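Local coordinates for protein putative laminarinase (Phanerochaete chrysosporium, PDB 2W39) that probably hydrolyses beta-1,3-glucosidic bonds of laminarin, lichenin and related beta-glucans, as an extracellular fungal enzyme of glycoside hydrolase family 16, at residues A[96-101]-A[282-287]; A[121-126]-A[261-266]; A[186-191]-A[210-215]. All coordinates share one frame; numbering follows the deposited sequence. Where two conformers were deposited one is given.

Contact 1 of 3, residues A[96-101]-A[282-287]; sequences CGTWPA and SAFANA. With BGC (beta-D-glucopyranose), chain B; LGC (D-glucono-1,5-lactone), chain D.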
loop_
_atom_site.group_PDB
_atom_site.type_symbol
_atom_site.label_atom_id
_atom_site.label_comp_id
_atom_site.label_asym_id
_atom_site.label_seq_id
_atom_site.Cartn_x
_atom_site.Cartn_y
_atom_site.Cartn_z
ATOM N N CYS A 96 11.476 -2.943 -12.352
ATOM C CA CYS A 96 12.615 -3.189 -11.487
ATOM C C CYS A 96 12.894 -1.975 -10.612
ATOM O O CYS A 96 12.912 -0.841 -11.096
ATOM C CB CYS A 96 13.832 -3.512 -12.336
ATOM S SG CYS A 96 13.863 -5.257 -12.873
ATOM N N GLY A 97 13.086 -2.235 -9.319
ATOM C CA GLY A 97 13.393 -1.190 -8.365
ATOM C C GLY A 97 12.186 -0.603 -7.672
ATOM O O GLY A 97 12.330 0.095 -6.671
ATOM N N THR A 98 10.986 -0.876 -8.179
ATOM C CA THR A 98 9.801 -0.246 -7.604
ATOM C C THR A 98 9.392 -0.854 -6.270
ATOM O O THR A 98 9.499 -2.069 -6.062
ATOM C CB THR A 98 8.583 -0.281 -8.556
ATOM O OG1 THR A 98 8.200 -1.621 -8.858
ATOM C CG2 THR A 98 8.836 0.500 -9.848
ATOM N N TRP A 99 8.904 0.017 -5.394
ATOM C CA TRP A 99 8.418 -0.369 -4.077
ATOM C C TRP A 99 7.188 0.486 -3.767
ATOM O O TRP A 99 7.269 1.514 -3.086
ATOM C CB TRP A 99 9.524 -0.215 -3.050
ATOM C CG TRP A 99 9.176 -0.633 -1.646
ATOM C CD1 TRP A 99 8.008 -1.197 -1.177
ATOM C CD2 TRP A 99 10.031 -0.490 -0.511
ATOM N NE1 TRP A 99 8.087 -1.394 0.183
ATOM C CE2 TRP A 99 9.321 -0.975 0.618
ATOM C CE3 TRP A 99 11.323 0.015 -0.331
ATOM C CZ2 TRP A 99 9.867 -0.964 1.912
ATOM C CZ3 TRP A 99 11.862 0.018 0.956
ATOM C CH2 TRP A 99 11.139 -0.464 2.053
ATOM N N PRO A 100 6.040 0.084 -4.330
ATOM C CA PRO A 100 4.794 0.795 -4.075
ATOM C C PRO A 100 4.135 0.305 -2.786
ATOM O O PRO A 100 4.352 -0.841 -2.379
ATOM C CB PRO A 100 3.930 0.403 -5.268
ATOM C CG PRO A 100 4.365 -1.021 -5.589
ATOM C CD PRO A 100 5.839 -1.058 -5.250
ATOM N N ALA A 101 3.314 1.153 -2.175
ATOM C CA ALA A 101 2.534 0.739 -1.024
ATOM C C ALA A 101 1.264 1.554 -0.864
ATOM O O ALA A 101 1.233 2.754 -1.169
ATOM C CB ALA A 101 3.381 0.818 0.256
ATOM N N SER A 282 12.819 5.507 -19.040
ATOM C CA SER A 282 11.734 4.912 -19.812
ATOM C C SER A 282 11.180 3.652 -19.164
ATOM O O SER A 282 9.993 3.340 -19.317
ATOM C CB SER A 282 12.171 4.644 -21.254
ATOM O OG SER A 282 12.402 5.872 -21.921
ATOM N N ALA A 283 12.031 2.948 -18.414
ATOM C CA ALA A 283 11.631 1.722 -17.722
ATOM C C ALA A 283 10.615 1.987 -16.605
ATOM O O ALA A 283 10.098 1.042 -16.019
ATOM C CB ALA A 283 12.850 1.005 -17.160
ATOM N N PHE A 284 10.356 3.262 -16.313
ATOM C CA PHE A 284 9.401 3.650 -15.279
ATOM C C PHE A 284 8.120 4.236 -15.837
ATOM O O PHE A 284 7.299 4.747 -15.079
ATOM C CB PHE A 284 10.089 4.560 -14.250
ATOM C CG PHE A 284 11.206 3.858 -13.569
ATOM C CD1 PHE A 284 12.522 4.084 -13.950
ATOM C CD2 PHE A 284 10.938 2.855 -12.655
ATOM C CE1 PHE A 284 13.548 3.358 -13.369
ATOM C CE2 PHE A 284 11.960 2.140 -12.063
ATOM C CZ PHE A 284 13.265 2.393 -12.434
ATOM N N ALA A 285 7.903 4.113 -17.150
ATOM C CA ALA A 285 6.641 4.572 -17.741
ATOM C C ALA A 285 5.429 3.854 -17.135
ATOM O O ALA A 285 4.353 4.436 -17.033
ATOM C CB ALA A 285 6.667 4.420 -19.257
ATOM N N ASN A 286 5.621 2.610 -16.708
ATOM C CA ASN A 286 4.540 1.842 -16.092
ATOM C C ASN A 286 4.589 1.829 -14.574
ATOM O O ASN A 286 3.859 1.081 -13.934
ATOM C CB ASN A 286 4.458 0.440 -16.687
ATOM C CG ASN A 286 3.953 0.466 -18.125
ATOM O OD1 ASN A 286 3.081 1.270 -18.471
ATOM N ND2 ASN A 286 4.502 -0.401 -18.965
ATOM N N ALA A 287 5.403 2.715 -14.009
ATOM C CA ALA A 287 5.502 2.858 -12.558
ATOM C C ALA A 287 4.482 3.893 -12.078
ATOM O O ALA A 287 4.843 4.980 -11.619
ATOM C CB ALA A 287 6.919 3.240 -12.167
HETATM C C2 BGC B . 7.731 -0.310 6.343
HETATM C C3 BGC B . 7.488 1.197 6.232
HETATM C C4 BGC B . 7.261 1.543 4.770
HETATM C C5 BGC B . 5.935 0.912 4.373
HETATM C C6 BGC B . 5.546 1.277 2.946
HETATM C C1 BGC B . 6.852 -1.189 5.428
HETATM O O1 BGC B . 7.693 -2.108 4.707
HETATM O O2 BGC B . 7.557 -0.723 7.708
HETATM O O3 BGC B . 8.593 1.939 6.779
HETATM O O4 BGC B . 7.220 2.955 4.572
HETATM O O5 BGC B . 5.996 -0.520 4.478
HETATM O O6 BGC B . 6.236 0.424 2.026
HETATM C C1 LGC D . 6.792 -0.932 5.916
HETATM C C2 LGC D . 7.697 -0.021 6.690
HETATM O O5 LGC D . 5.884 -0.455 4.874
HETATM O O1 LGC D . 6.810 -2.131 6.145
HETATM O O2 LGC D . 7.505 -0.204 8.106
HETATM C C3 LGC D . 7.489 1.439 6.272
HETATM O O3 LGC D . 8.635 2.224 6.647
HETATM C C4 LGC D . 7.248 1.525 4.765
HETATM O O4 LGC D . 7.315 2.872 4.306
HETATM C C5 LGC D . 5.870 0.930 4.500
HETATM C C6 LGC D . 5.386 1.018 3.055
HETATM O O6 LGC D . 6.317 0.439 2.128
HETATM O O HOH W 1 11.719 -0.400 -13.845
#
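The carbonyl oxygen of Cys96 takes a hydrogen bond from water 1 (3.0 Å) and also meets the edge of the Phe284 ring, Phe284 CE2 being 3.3 Å from Cys96 O. Water 1 also donates to Ala283 O (3.1 Å) and so bridges the two backbones. The aromatic C-H edge, slightly positive, suits a carbonyl oxygen. Beyond it, the Thr98 methyl, CG2, reaches Ala287 CB at 4.1 Å and the same ring edge, while Thr98 OG1 turns back to bond Gly95 O. Gly97 adopts a positive phi (93°), where a CB would jam against the preceding carbonyl, so glycine fits.

After Thr98, the side chain of Trp99 lies on the other side of the strand: with CG trans to its backbone N (chi1 -178°), it extends toward the sugar. Its NE1 lies 3.2 Å from O6 of the glucose or of the lactone that shares its place, and bonds Glu120 OE2. Were the indole cut back to an alanine, Glu120 OE2 would probably lose this donor and a gap would open beside O6 of the sugar. Ala101, with only a methyl, lets the sugar come close, CB to glucose O6 being 3.4 Å. Such alternation, with one side of the strand turned to the interior and the other, through Trp99 and Ala101, to the sugar, is characteristic of the substrate cleft of the family 16 beta-sandwich.

Contact 2 of 3, residues A[121-126]-A[261-266]; sequences GVNDQS and ASIFNG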
loop_
_atom_site.group_PDB
_atom_site.type_symbol
_atom_site.label_atom_id
_atom_site.label_comp_id
_atom_site.label_asym_id
_atom_site.label_seq_id
_atom_site.Cartn_x
_atom_site.Cartn_y
_atom_site.Cartn_z
ATOM N N GLY A 121 4.807 -4.490 -2.114
ATOM C CA GLY A 121 5.788 -5.455 -2.592
ATOM C C GLY A 121 6.942 -4.715 -3.227
ATOM O O GLY A 121 7.018 -3.484 -3.157
ATOM N N VAL A 122 7.852 -5.486 -3.823
ATOM C CA VAL A 122 9.037 -4.919 -4.435
ATOM C C VAL A 122 9.381 -5.634 -5.726
ATOM O O VAL A 122 9.162 -6.844 -5.857
ATOM C CB VAL A 122 10.279 -4.995 -3.486
ATOM C CG1 VAL A 122 10.039 -4.198 -2.225
ATOM C CG2 VAL A 122 10.653 -6.431 -3.154
ATOM N N ASN A 123 9.960 -4.882 -6.656
ATOM C CA ASN A 123 10.609 -5.476 -7.831
ATOM C C ASN A 123 9.725 -6.444 -8.579
ATOM O O ASN A 123 10.208 -7.460 -9.092
ATOM C CB ASN A 123 11.922 -6.156 -7.422
ATOM C CG ASN A 123 12.889 -5.183 -6.774
ATOM O OD1 ASN A 123 13.020 -4.051 -7.233
ATOM N ND2 ASN A 123 13.580 -5.617 -5.728
ATOM N N ASP A 124 8.433 -6.124 -8.661
ATOM C CA ASP A 124 7.460 -6.924 -9.415
ATOM C C ASP A 124 7.226 -8.327 -8.849
ATOM O O ASP A 124 6.661 -9.183 -9.521
ATOM C CB ASP A 124 7.826 -6.970 -10.918
ATOM C CG ASP A 124 7.822 -5.600 -11.555
ATOM O OD1 ASP A 124 7.014 -4.743 -11.145
ATOM O OD2 ASP A 124 8.613 -5.375 -12.503
ATOM N N GLN A 125 7.634 -8.565 -7.612
ATOM C CA GLN A 125 7.541 -9.910 -7.052
ATOM C C GLN A 125 6.207 -10.189 -6.382
ATOM O O GLN A 125 6.000 -9.904 -5.206
ATOM C CB GLN A 125 8.689 -10.166 -6.071
ATOM C CG GLN A 125 10.058 -10.038 -6.702
ATOM C CD GLN A 125 10.235 -10.971 -7.867
ATOM O OE1 GLN A 125 10.349 -12.184 -7.684
ATOM N NE2 GLN A 125 10.262 -10.422 -9.077
ATOM N N SER A 126 5.287 -10.767 -7.155
ATOM C CA SER A 126 4.020 -11.275 -6.620
ATOM C C SER A 126 4.308 -12.409 -5.636
ATOM O O SER A 126 5.375 -13.028 -5.700
ATOM C CB SER A 126 3.126 -11.802 -7.751
ATOM O OG SER A 126 2.580 -10.746 -8.519
ATOM N N ALA A 261 20.780 -6.008 -2.772
ATOM C CA ALA A 261 21.251 -6.697 -3.968
ATOM C C ALA A 261 20.657 -8.097 -4.129
ATOM O O ALA A 261 20.223 -8.465 -5.216
ATOM C CB ALA A 261 22.763 -6.751 -3.991
ATOM N N SER A 262 20.595 -8.861 -3.048
ATOM C CA SER A 262 20.064 -10.218 -3.139
ATOM C C SER A 262 18.610 -10.222 -3.610
ATOM O O SER A 262 18.194 -11.102 -4.364
ATOM C CB SER A 262 20.220 -10.948 -1.800
ATOM O OG SER A 262 19.400 -10.380 -0.796
ATOM N N ILE A 263 17.857 -9.216 -3.173
ATOM C CA ILE A 263 16.440 -9.086 -3.487
ATOM C C ILE A 263 16.256 -8.549 -4.916
ATOM O O ILE A 263 15.514 -9.119 -5.703
ATOM C CB ILE A 263 15.742 -8.199 -2.405
ATOM C CG1 ILE A 263 15.894 -8.874 -1.033
ATOM C CG2 ILE A 263 14.275 -7.909 -2.737
ATOM C CD1 ILE A 263 15.332 -8.095 0.140
ATOM N N PHE A 264 16.967 -7.475 -5.246
ATOM C CA PHE A 264 16.883 -6.845 -6.561
ATOM C C PHE A 264 17.391 -7.788 -7.652
ATOM O O PHE A 264 16.681 -8.060 -8.623
ATOM C CB PHE A 264 17.679 -5.539 -6.527
ATOM C CG PHE A 264 17.644 -4.747 -7.810
ATOM C CD1 PHE A 264 16.531 -3.967 -8.134
ATOM C CD2 PHE A 264 18.747 -4.732 -8.661
ATOM C CE1 PHE A 264 16.506 -3.207 -9.308
ATOM C CE2 PHE A 264 18.736 -3.984 -9.830
ATOM C CZ PHE A 264 17.614 -3.220 -10.166
ATOM N N ASN A 265 18.612 -8.299 -7.497
ATOM C CA ASN A 265 19.142 -9.249 -8.473
ATOM C C ASN A 265 18.398 -10.577 -8.453
ATOM O O ASN A 265 18.258 -11.218 -9.497
ATOM C CB ASN A 265 20.647 -9.472 -8.288
ATOM C CG ASN A 265 21.462 -8.214 -8.520
ATOM O OD1 ASN A 265 21.200 -7.427 -9.449
ATOM N ND2 ASN A 265 22.458 -8.007 -7.677
ATOM N N GLY A 266 17.907 -10.969 -7.277
ATOM C CA GLY A 266 17.114 -12.193 -7.122
ATOM C C GLY A 266 15.828 -12.169 -7.924
ATOM O O GLY A 266 15.290 -13.218 -8.296
HETATM O O HOH W 2 12.853 -8.562 -5.350
#
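Val122 and Asn123 meet Ile263 and Phe264 where a type I' beta turn, Val122 to Gln125, docks against helix 261-266. The turn belongs to the loop joining strands 115-120 and 129-133 of the sheet that carries the family 16 substrate cleft. Walking along it, Val122 comes first: its CG2 meets Ile263 CG2 at 3.9 Å, the two branched side chains crossing at about a right angle. Val122 also touches Trp99 and Trp257, so a compact apolar side chain suits this spot.

Asn123 and Asp124 hold the two positive-phi positions of the turn, a conformation that asparagine and aspartate tolerate better than most residues. The Asn123 amide is buried and its polar atoms are well supplied. OD1 accepts from Gly97 N, and ND2 donates both to Ala258 O and to water 2. With CG beside its own backbone N (chi1 -59°), the amide points at the helix, where ND2 sits 3.6 Å from Phe264 CA. OD1 approaches the edge of the Phe264 ring, 3.6 Å from CD1, close to the ring plane, while amide and ring planes stand 74° apart; the slightly positive ring hydrogens thus face an oxygen.

Asp124 OD1 accepts from Gly95 N. Gln125 closes the turn, its N bonding Val122 O at 2.9 Å, and its side chain folds back over the loop: NE2 donates almost straight to Asn123 O (3.0 Å, 169° at the hydrogen). Between turn and helix, water 2 accepts from Asn123 ND2 at 3.1 Å and donates a hydrogen bond to Ile263 O at 2.7 Å.

Contact 3 of 3, residues A[186-191]-A[210-215]; sequences WYAMER and NDIASG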
loop_
_atom_site.group_PDB
_atom_site.type_symbol
_atom_site.label_atom_id
_atom_site.label_comp_id
_atom_site.label_asym_id
_atom_site.label_seq_id
_atom_site.Cartn_x
_atom_site.Cartn_y
_atom_site.Cartn_z
ATOM N N TRP A 186 -9.799 -4.786 -6.228
ATOM C CA TRP A 186 -10.202 -4.065 -5.028
ATOM C C TRP A 186 -9.471 -4.626 -3.830
ATOM O O TRP A 186 -9.360 -5.854 -3.647
ATOM C CB TRP A 186 -11.697 -4.208 -4.765
ATOM C CG TRP A 186 -12.580 -3.612 -5.809
ATOM C CD1 TRP A 186 -13.104 -2.344 -5.800
ATOM C CD2 TRP A 186 -13.078 -4.253 -6.988
ATOM N NE1 TRP A 186 -13.897 -2.162 -6.905
ATOM C CE2 TRP A 186 -13.898 -3.312 -7.652
ATOM C CE3 TRP A 186 -12.901 -5.530 -7.554
ATOM C CZ2 TRP A 186 -14.567 -3.607 -8.850
ATOM C CZ3 TRP A 186 -13.583 -5.828 -8.747
ATOM C CH2 TRP A 186 -14.401 -4.862 -9.380
ATOM N N TYR A 187 -8.950 -3.726 -3.008
ATOM C CA TYR A 187 -8.433 -4.068 -1.677
ATOM C C TYR A 187 -9.321 -3.402 -0.655
ATOM O O TYR A 187 -9.597 -2.197 -0.757
ATOM C CB TYR A 187 -6.992 -3.590 -1.508
ATOM C CG TYR A 187 -5.984 -4.595 -2.024
ATOM C CD1 TYR A 187 -5.481 -4.532 -3.327
ATOM C CD2 TYR A 187 -5.547 -5.632 -1.192
ATOM C CE1 TYR A 187 -4.547 -5.481 -3.775
ATOM C CE2 TYR A 187 -4.646 -6.587 -1.644
ATOM C CZ TYR A 187 -4.155 -6.498 -2.930
ATOM O OH TYR A 187 -3.275 -7.472 -3.326
ATOM N N ALA A 188 -9.745 -4.158 0.356
ATOM C CA ALA A 188 -10.546 -3.602 1.452
ATOM C C ALA A 188 -9.898 -4.009 2.763
ATOM O O ALA A 188 -9.424 -5.138 2.914
ATOM C CB ALA A 188 -11.976 -4.102 1.381
ATOM N N MET A 189 -9.887 -3.091 3.721
ATOM C CA MET A 189 -9.302 -3.361 5.033
ATOM C C MET A 189 -10.307 -2.927 6.079
ATOM O O MET A 189 -10.757 -1.777 6.048
ATOM C CB MET A 189 -7.966 -2.616 5.167
ATOM C CG MET A 189 -7.138 -2.916 6.418
ATOM S SD MET A 189 -7.804 -2.219 7.953
ATOM C CE MET A 189 -7.671 -0.468 7.626
ATOM N N GLU A 190 -10.681 -3.852 6.967
ATOM C CA GLU A 190 -11.507 -3.557 8.128
ATOM C C GLU A 190 -10.651 -3.626 9.379
ATOM O O GLU A 190 -9.989 -4.634 9.637
ATOM C CB GLU A 190 -12.678 -4.547 8.235
ATOM C CG GLU A 190 -13.532 -4.315 9.488
ATOM C CD GLU A 190 -14.662 -5.302 9.668
ATOM O OE1 GLU A 190 -14.661 -6.343 8.990
ATOM O OE2 GLU A 190 -15.542 -5.031 10.526
ATOM N N ARG A 191 -10.684 -2.548 10.163
ATOM C CA ARG A 191 -9.989 -2.499 11.444
ATOM C C ARG A 191 -11.019 -2.241 12.537
ATOM O O ARG A 191 -11.783 -1.276 12.491
ATOM C CB ARG A 191 -8.959 -1.370 11.454
ATOM C CG ARG A 191 -8.403 -1.107 12.844
ATOM C CD ARG A 191 -7.279 -0.088 12.858
ATOM N NE ARG A 191 -7.194 0.506 14.189
ATOM C CZ ARG A 191 -6.658 1.696 14.434
ATOM N NH1 ARG A 191 -6.029 2.356 13.471
ATOM N NH2 ARG A 191 -6.734 2.204 15.654
ATOM N N ASN A 210 -20.750 -6.773 -3.684
ATOM C CA ASN A 210 -21.221 -5.513 -4.245
ATOM C C ASN A 210 -20.793 -4.309 -3.391
ATOM O O ASN A 210 -20.465 -3.246 -3.914
ATOM C CB ASN A 210 -22.730 -5.543 -4.456
ATOM C CG ASN A 210 -23.217 -4.358 -5.218
ATOM O OD1 ASN A 210 -23.302 -4.393 -6.460
ATOM N ND2 ASN A 210 -23.510 -3.286 -4.515
ATOM N N ASP A 211 -20.801 -4.486 -2.068
ATOM C CA ASP A 211 -20.371 -3.420 -1.156
ATOM C C ASP A 211 -18.995 -2.872 -1.535
ATOM O O ASP A 211 -18.753 -1.669 -1.468
ATOM C CB ASP A 211 -20.225 -3.969 0.259
ATOM C CG ASP A 211 -21.527 -4.166 0.980
ATOM O OD1 ASP A 211 -22.601 -3.788 0.453
ATOM O OD2 ASP A 211 -21.450 -4.697 2.107
ATOM N N ILE A 212 -18.092 -3.779 -1.877
ATOM C CA ILE A 212 -16.733 -3.413 -2.260
ATOM C C ILE A 212 -16.699 -2.857 -3.679
ATOM O O ILE A 212 -16.103 -1.806 -3.916
ATOM C CB ILE A 212 -15.792 -4.627 -2.120
ATOM C CG1 ILE A 212 -15.575 -4.973 -0.632
ATOM C CG2 ILE A 212 -14.459 -4.402 -2.840
ATOM C CD1 ILE A 212 -14.799 -6.242 -0.394
ATOM N N ALA A 213 -17.333 -3.557 -4.617
ATOM C CA ALA A 213 -17.192 -3.225 -6.031
ATOM C C ALA A 213 -17.883 -1.915 -6.417
ATOM O O ALA A 213 -17.355 -1.166 -7.231
ATOM C CB ALA A 213 -17.696 -4.376 -6.870
ATOM N N SER A 214 -19.044 -1.639 -5.828
ATOM C CA SER A 214 -19.844 -0.475 -6.233
ATOM C C SER A 214 -19.825 0.703 -5.278
ATOM O O SER A 214 -20.315 1.782 -5.615
ATOM C CB SER A 214 -21.284 -0.896 -6.483
ATOM O OG SER A 214 -21.320 -1.620 -7.694
ATOM N N GLY A 215 -19.324 0.486 -4.074
ATOM C CA GLY A 215 -19.192 1.579 -3.123
ATOM C C GLY A 215 -20.465 2.283 -2.684
ATOM O O GLY A 215 -20.501 3.506 -2.668
HETATM O O HOH W 3 -15.195 0.308 -5.522
#
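Trp186 lies across helix 210-214, and its side chain meets the helix almost atom by atom. CB presses on Ile212 CG2 at 3.4 Å, a tight apolar contact, and CG lies next to the same methyl. CD1 then passes Ile212 O at 3.6 Å. At NE1 the ring has reached the next residue, Ala213, whose CA sits over one face: from Ala213 CA to the centroid of the five-membered ring is 3.9 Å, 30° off the normal, a CH-pi contact. Farther out, CE2 and CZ2 run along the Ala213 methyl, CZ2 to CB being 3.8 Å, and CH2 only just reaches it. A small residue such as alanine suits this position, since its CA lies close over the indole. The indole N-H is the polar part of the contact: NE1 makes a weak bond to water 3 (3.1 Å), which probably donates to Ile212 O.

Two residues on, Ala188 points the same way, as strand geometry demands, and its CB touches Ile212 CD1 at 4.0 Å. The extended isoleucine chain (chi2 173°) carries CD1 to that alanine while CG2 stays with the tryptophan. Strand and helix segments run at 121° to each other, their axes 9.1 Å apart at closest approach. Tyr187, between the two, points away from the helix and packs on Ile118 and Ile119 of the facing sheet, so the helix covers the outer side of the beta-sandwich.

Arg203 makes a cation-pi contact with Trp186, and Ile212 is further enclosed by Val86, Phe201 and Trp224. Because strand and helix meet here through dispersion, a CH-pi contact and one water, their attachment depends on complementary shape more than on directional bonds.

In the fold
Followed from the N terminus, the chain passes 96-101, then 121-126, then 186-191, and afterwards meets the partners in reverse order: 210-215, 261-266 and 282-287. The three loops therefore enclose one another without crossing, contact 3 closing the short inner one, contact 2 a longer one and contact 1 the longest. Contacts 1 and 2 adjoin, their centres 12 Å apart, and together tie the cleft-bearing sheet to helix 261-266 and to the loop leading into strand 288-297. Contact 3 stands across the chain's centre, about 26 and 29 Å from them between centres, and joins helix 210-214 to strand 185-191 of the other sheet.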